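Local atomic coordinates of putative ABC transporter, periplasmic binding protein, amino acid (Neisseria gonorrhoeae, PDB entry 2YJP), a protein that probably captures L-cysteine in the periplasm as the solute receptor of an ABC transporter, and also binds zinc ions. Residues A[134-148]-A[232-246]. The protein carries 1 engineered substitution. Sequence-based numbering, arbitrary orientation.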
loop_
_atom_site.group_PDB
_atom_site.type_symbol
_atom_site.label_atom_id
_atom_site.label_comp_id
_atom_site.label_asym_id
_atom_site.label_seq_id
_atom_site.Cartn_x
_atom_site.Cartn_y
_atom_site.Cartn_z
ATOM N N ALA A 134 -8.149 8.002 -13.271
ATOM C CA ALA A 134 -7.258 9.107 -13.000
ATOM C C ALA A 134 -5.803 8.804 -13.332
ATOM O O ALA A 134 -5.039 9.747 -13.638
ATOM C CB ALA A 134 -7.428 9.543 -11.562
ATOM N N VAL A 135 -5.420 7.516 -13.253
ATOM C CA VAL A 135 -4.017 7.094 -13.477
ATOM C C VAL A 135 -3.917 5.746 -14.271
ATOM O O VAL A 135 -4.910 5.015 -14.398
ATOM C CB VAL A 135 -3.204 6.963 -12.115
ATOM C CG1 VAL A 135 -3.318 8.278 -11.200
ATOM C CG2 VAL A 135 -3.582 5.647 -11.331
ATOM N N ASP A 136 -2.739 5.387 -14.784
ATOM C CA ASP A 136 -2.644 4.072 -15.394
ATOM C C ASP A 136 -1.894 3.093 -14.497
ATOM O O ASP A 136 -0.746 3.353 -14.052
ATOM C CB ASP A 136 -2.012 4.091 -16.791
ATOM C CG ASP A 136 -2.911 4.739 -17.877
ATOM O OD1 ASP A 136 -4.143 4.469 -17.958
ATOM O OD2 ASP A 136 -2.345 5.484 -18.715
ATOM N N PHE A 137 -2.534 1.944 -14.257
ATOM C CA PHE A 137 -1.953 0.872 -13.448
ATOM C C PHE A 137 -1.208 -0.127 -14.306
ATOM O O PHE A 137 -1.758 -0.628 -15.298
ATOM C CB PHE A 137 -3.047 0.145 -12.695
ATOM C CG PHE A 137 -3.589 0.934 -11.526
ATOM C CD1 PHE A 137 -2.896 0.970 -10.291
ATOM C CD2 PHE A 137 -4.813 1.625 -11.640
ATOM C CE1 PHE A 137 -3.427 1.682 -9.198
ATOM C CE2 PHE A 137 -5.329 2.333 -10.561
ATOM C CZ PHE A 137 -4.653 2.367 -9.341
ATOM N N ALA A 138 0.047 -0.403 -13.932
ATOM C CA ALA A 138 0.774 -1.544 -14.530
ATOM C C ALA A 138 0.296 -2.865 -13.970
ATOM O O ALA A 138 -0.543 -2.887 -13.109
ATOM C CB ALA A 138 2.260 -1.396 -14.295
ATOM N N ASP A 139 0.856 -3.959 -14.446
ATOM C CA ASP A 139 0.628 -5.278 -13.894
ATOM C C ASP A 139 0.739 -5.322 -12.405
ATOM O O ASP A 139 1.757 -4.899 -11.872
ATOM C CB ASP A 139 1.702 -6.245 -14.378
ATOM C CG ASP A 139 1.492 -6.689 -15.786
ATOM O OD1 ASP A 139 0.555 -6.173 -16.459
ATOM O OD2 ASP A 139 2.284 -7.559 -16.213
ATOM N N PRO A 140 -0.263 -5.945 -11.754
ATOM C CA PRO A 140 -0.280 -6.095 -10.286
ATOM C C PRO A 140 0.858 -6.965 -9.810
ATOM O O PRO A 140 1.279 -7.901 -10.543
ATOM C CB PRO A 140 -1.614 -6.759 -9.978
ATOM C CG PRO A 140 -2.213 -7.157 -11.280
ATOM C CD PRO A 140 -1.380 -6.615 -12.430
ATOM N N TYR A 141 1.352 -6.656 -8.603
ATOM C CA TYR A 141 2.319 -7.506 -7.931
ATOM C C TYR A 141 1.813 -8.168 -6.646
ATOM O O TYR A 141 2.385 -9.168 -6.210
ATOM C CB TYR A 141 3.643 -6.767 -7.688
ATOM C CG TYR A 141 3.535 -5.523 -6.894
ATOM C CD1 TYR A 141 3.327 -4.308 -7.532
ATOM C CD2 TYR A 141 3.662 -5.523 -5.494
ATOM C CE1 TYR A 141 3.237 -3.147 -6.840
ATOM C CE2 TYR A 141 3.599 -4.319 -4.761
ATOM C CZ TYR A 141 3.360 -3.132 -5.458
ATOM O OH TYR A 141 3.276 -1.909 -4.804
ATOM N N MET A 142 0.742 -7.635 -6.059
ATOM C CA MET A 142 0.133 -8.290 -4.894
ATOM C C MET A 142 -1.388 -8.123 -4.822
ATOM O O MET A 142 -1.978 -7.405 -5.634
ATOM C CB MET A 142 0.829 -7.897 -3.593
ATOM C CG MET A 142 0.357 -6.648 -2.921
ATOM S SD MET A 142 1.192 -6.357 -1.321
ATOM C CE MET A 142 -0.108 -6.792 -0.181
ATOM N N LYS A 143 -2.006 -8.830 -3.886
ATOM C CA LYS A 143 -3.449 -8.729 -3.647
ATOM C C LYS A 143 -3.700 -8.518 -2.161
ATOM O O LYS A 143 -2.874 -8.916 -1.356
ATOM C CB LYS A 143 -4.231 -9.969 -4.117
ATOM C CG LYS A 143 -3.430 -11.133 -4.437
ATOM C CD LYS A 143 -4.225 -12.394 -4.499
ATOM C CE LYS A 143 -3.473 -13.438 -5.334
ATOM N NZ LYS A 143 -3.511 -14.749 -4.733
ATOM N N VAL A 144 -4.840 -7.914 -1.831
ATOM C CA VAL A 144 -5.186 -7.641 -0.487
ATOM C C VAL A 144 -6.701 -7.385 -0.341
ATOM O O VAL A 144 -7.374 -6.897 -1.234
ATOM C CB VAL A 144 -4.260 -6.457 0.081
ATOM C CG1 VAL A 144 -4.789 -5.174 -0.106
ATOM C CG2 VAL A 144 -4.200 -6.516 1.500
ATOM N N ALA A 145 -7.226 -7.748 0.814
ATOM C CA ALA A 145 -8.605 -7.505 1.183
ATOM C C ALA A 145 -8.550 -6.536 2.369
ATOM O O ALA A 145 -7.494 -6.406 3.008
ATOM C CB ALA A 145 -9.263 -8.816 1.597
ATOM N N LEU A 146 -9.658 -5.871 2.658
ATOM C CA LEU A 146 -9.785 -5.073 3.842
ATOM C C LEU A 146 -10.146 -5.901 5.069
ATOM O O LEU A 146 -10.783 -6.976 4.990
ATOM C CB LEU A 146 -10.827 -3.958 3.629
ATOM C CG LEU A 146 -10.558 -2.990 2.431
ATOM C CD1 LEU A 146 -11.750 -2.048 2.199
ATOM C CD2 LEU A 146 -9.193 -2.272 2.631
ATOM N N GLY A 147 -9.773 -5.376 6.233
ATOM C CA GLY A 147 -10.145 -5.987 7.500
ATOM C C GLY A 147 -10.397 -4.905 8.509
ATOM O O GLY A 147 -10.272 -3.740 8.220
ATOM N N VAL A 148 -10.831 -5.286 9.697
ATOM C CA VAL A 148 -11.055 -4.289 10.759
ATOM C C VAL A 148 -10.357 -4.718 12.043
ATOM O O VAL A 148 -10.517 -5.878 12.454
ATOM C CB VAL A 148 -12.577 -4.135 11.041
ATOM C CG1 VAL A 148 -12.794 -3.095 12.184
ATOM C CG2 VAL A 148 -13.279 -3.747 9.762
ATOM N N ASN A 232 -11.676 -10.025 6.887
ATOM C CA ASN A 232 -11.972 -9.929 5.460
ATOM C C ASN A 232 -13.354 -9.300 5.240
ATOM O O ASN A 232 -14.363 -9.791 5.731
ATOM C CB ASN A 232 -11.872 -11.340 4.827
ATOM C CG ASN A 232 -12.179 -11.342 3.346
ATOM O OD1 ASN A 232 -13.323 -11.102 2.949
ATOM N ND2 ASN A 232 -11.170 -11.642 2.515
ATOM N N LEU A 233 -13.397 -8.196 4.516
ATOM C CA LEU A 233 -14.641 -7.488 4.195
ATOM C C LEU A 233 -15.042 -7.738 2.742
ATOM O O LEU A 233 -15.853 -6.981 2.183
ATOM C CB LEU A 233 -14.433 -5.982 4.385
ATOM C CG LEU A 233 -14.334 -5.355 5.771
ATOM C CD1 LEU A 233 -13.806 -3.922 5.707
ATOM C CD2 LEU A 233 -15.738 -5.339 6.450
ATOM N N GLY A 234 -14.510 -8.792 2.114
ATOM C CA GLY A 234 -14.842 -9.088 0.726
ATOM C C GLY A 234 -13.612 -9.567 -0.057
ATOM O O GLY A 234 -12.489 -9.569 0.484
ATOM N N PRO A 235 -13.812 -9.944 -1.359
ATOM C CA PRO A 235 -12.700 -10.457 -2.187
ATOM C C PRO A 235 -11.527 -9.524 -2.266
ATOM O O PRO A 235 -11.663 -8.276 -2.294
ATOM C CB PRO A 235 -13.316 -10.619 -3.597
ATOM C CG PRO A 235 -14.835 -10.775 -3.340
ATOM C CD PRO A 235 -15.084 -9.856 -2.121
ATOM N N ALA A 236 -10.365 -10.153 -2.321
ATOM C CA ALA A 236 -9.091 -9.456 -2.541
ATOM C C ALA A 236 -9.034 -8.597 -3.835
ATOM O O ALA A 236 -9.610 -8.941 -4.833
ATOM C CB ALA A 236 -7.988 -10.459 -2.489
ATOM N N GLU A 237 -8.402 -7.434 -3.755
ATOM C CA GLU A 237 -8.160 -6.524 -4.873
ATOM C C GLU A 237 -6.691 -6.532 -5.182
ATOM O O GLU A 237 -5.892 -6.821 -4.309
ATOM C CB GLU A 237 -8.595 -5.096 -4.467
ATOM C CG GLU A 237 -10.128 -4.960 -4.505
ATOM C CD GLU A 237 -10.650 -3.647 -3.957
ATOM O OE1 GLU A 237 -10.253 -3.264 -2.819
ATOM O OE2 GLU A 237 -11.465 -3.010 -4.669
ATOM N N PHE A 238 -6.304 -6.224 -6.404
ATOM C CA PHE A 238 -4.875 -6.118 -6.697
ATOM C C PHE A 238 -4.227 -4.832 -6.295
ATOM O O PHE A 238 -4.853 -3.783 -6.355
ATOM C CB PHE A 238 -4.627 -6.266 -8.184
ATOM C CG PHE A 238 -4.927 -7.605 -8.717
ATOM C CD1 PHE A 238 -4.161 -8.703 -8.326
ATOM C CD2 PHE A 238 -5.936 -7.771 -9.654
ATOM C CE1 PHE A 238 -4.419 -9.975 -8.860
ATOM C CE2 PHE A 238 -6.224 -9.019 -10.205
ATOM C CZ PHE A 238 -5.480 -10.148 -9.802
ATOM N N ILE A 239 -2.955 -4.932 -5.938
ATOM C CA ILE A 239 -2.071 -3.808 -5.717
ATOM C C ILE A 239 -1.052 -3.744 -6.889
ATOM O O ILE A 239 -0.488 -4.749 -7.303
ATOM C CB ILE A 239 -1.352 -3.955 -4.359
ATOM C CG1 ILE A 239 -2.343 -3.549 -3.266
ATOM C CG2 ILE A 239 -0.103 -3.097 -4.322
ATOM C CD1 ILE A 239 -1.866 -3.869 -1.875
ATOM N N ALA A 240 -0.818 -2.549 -7.416
ATOM C CA ALA A 240 -0.125 -2.420 -8.710
ATOM C C ALA A 240 0.614 -1.127 -8.719
ATOM O O ALA A 240 0.214 -0.253 -8.004
ATOM C CB ALA A 240 -1.127 -2.440 -9.862
ATOM N N PRO A 241 1.696 -1.008 -9.523
ATOM C CA PRO A 241 2.333 0.305 -9.704
ATOM C C PRO A 241 1.418 1.205 -10.511
ATOM O O PRO A 241 0.557 0.709 -11.250
ATOM C CB PRO A 241 3.568 -0.001 -10.547
ATOM C CG PRO A 241 3.721 -1.565 -10.553
ATOM C CD PRO A 241 2.305 -2.053 -10.366
ATOM N N ALA A 242 1.597 2.524 -10.409
ATOM C CA ALA A 242 0.783 3.441 -11.230
ATOM C C ALA A 242 1.637 4.534 -11.858
ATOM O O ALA A 242 2.523 5.078 -11.181
ATOM C CB ALA A 242 -0.347 4.045 -10.431
ATOM N N VAL A 243 1.367 4.834 -13.139
ATOM C CA VAL A 243 2.031 5.945 -13.825
ATOM C C VAL A 243 0.969 6.968 -14.182
ATOM O O VAL A 243 -0.221 6.667 -14.082
ATOM C CB VAL A 243 2.769 5.503 -15.094
ATOM C CG1 VAL A 243 3.879 4.534 -14.747
ATOM C CG2 VAL A 243 1.784 4.895 -16.133
ATOM N N GLN A 244 1.410 8.156 -14.592
ATOM C CA GLN A 244 0.524 9.215 -15.100
ATOM C C GLN A 244 -0.342 8.665 -16.206
ATOM O O GLN A 244 0.148 7.916 -17.063
ATOM C CB GLN A 244 1.345 10.378 -15.644
ATOM C CG GLN A 244 0.588 11.657 -15.923
ATOM C CD GLN A 244 1.535 12.793 -16.375
ATOM O OE1 GLN A 244 1.972 12.799 -17.511
ATOM N NE2 GLN A 244 1.860 13.735 -15.473
ATOM N N LYS A 245 -1.618 9.065 -16.209
ATOM C CA LYS A 245 -2.583 8.695 -17.210
ATOM C C LYS A 245 -2.077 9.050 -18.580
ATOM O O LYS A 245 -1.699 10.188 -18.806
ATOM C CB LYS A 245 -3.902 9.468 -16.951
ATOM C CG LYS A 245 -5.018 9.067 -17.914
ATOM C CD LYS A 245 -5.494 7.677 -17.508
ATOM C CE LYS A 245 -6.950 7.495 -17.688
ATOM N NZ LYS A 245 -7.482 6.532 -18.639
ATOM N N GLY A 246 -2.055 8.086 -19.491
ATOM C CA GLY A 246 -1.487 8.322 -20.811
ATOM C C GLY A 246 -0.013 8.039 -20.986
ATOM O O GLY A 246 0.499 8.073 -22.120
HETATM O O HOH W 1 -2.507 10.763 -14.162
HETATM O O HOH W 2 1.680 0.169 -5.565
HETATM O O HOH W 3 -8.853 -4.525 -0.821
HETATM O O HOH W 4 -12.247 -6.516 1.287
#
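Asp-136 pairs with Val-243, and Met-142 with Ile-239, in two antiparallel ladders whose register differs by two residues. In the first, Asp-136 and Val-243 form a hydrogen-bonded pair, and Val-243 N to Asp-136 O measures 2.7 Å with the donor in the carbonyl plane. In the second, Met-142 and Val-144 pair with Ile-239 and Glu-237; Ile-239 N reaches Met-142 O almost straight (178° at the hydrogen) but from above the carbonyl plane. A classic beta bulge opens this ladder: Tyr-141 N donates to Ile-239 O at 3.0 Å, whereas the bond from Met-142 N to that oxygen is weak.

Apolar packing centres on Ile-239. Met-142 lies alongside it, pointing the same way, with a tight 3.5 Å between Met-142 CG and Ile-239 CB. Ile-239 CD1 meets Val-144 CG1, while Ile-239 CG2 touches the phenol end of Tyr-141. A chi1 of 58° sets Tyr-141 CG between the backbone N and the carbonyl carbon; in this position one ring face lies against Ile-239 O near its rim, with Pro-241 CD in plane at the edge. On the face that carries Phe-238 and Lys-143, Pro-140 CG makes a CH-pi contact over the Phe-238 ring, 4.0 Å from its centroid.

Side-chain and water-mediated bonds add to the backbone ones. At the Gly-246 end, Asp-136 OD2 accepts from Gly-246 N at 2.7 Å, met from above the carboxylate plane, and Asp-136 OD1 makes a long salt bridge to Lys-245 NZ. One water links Tyr-141 OH, also bonded to Asp-81, with Ala-240 O; another joins Val-144 O to Glu-237 OE1.

The pairing of these chain passages is consistent with the interlobe hinge strands of family 3 solute-binding proteins. With the side chain of Ile-239 about 4 Å from the bound cysteine, the chemistry implies a connection anchored by backbone bonds whose apolar centre adjoins the ligand.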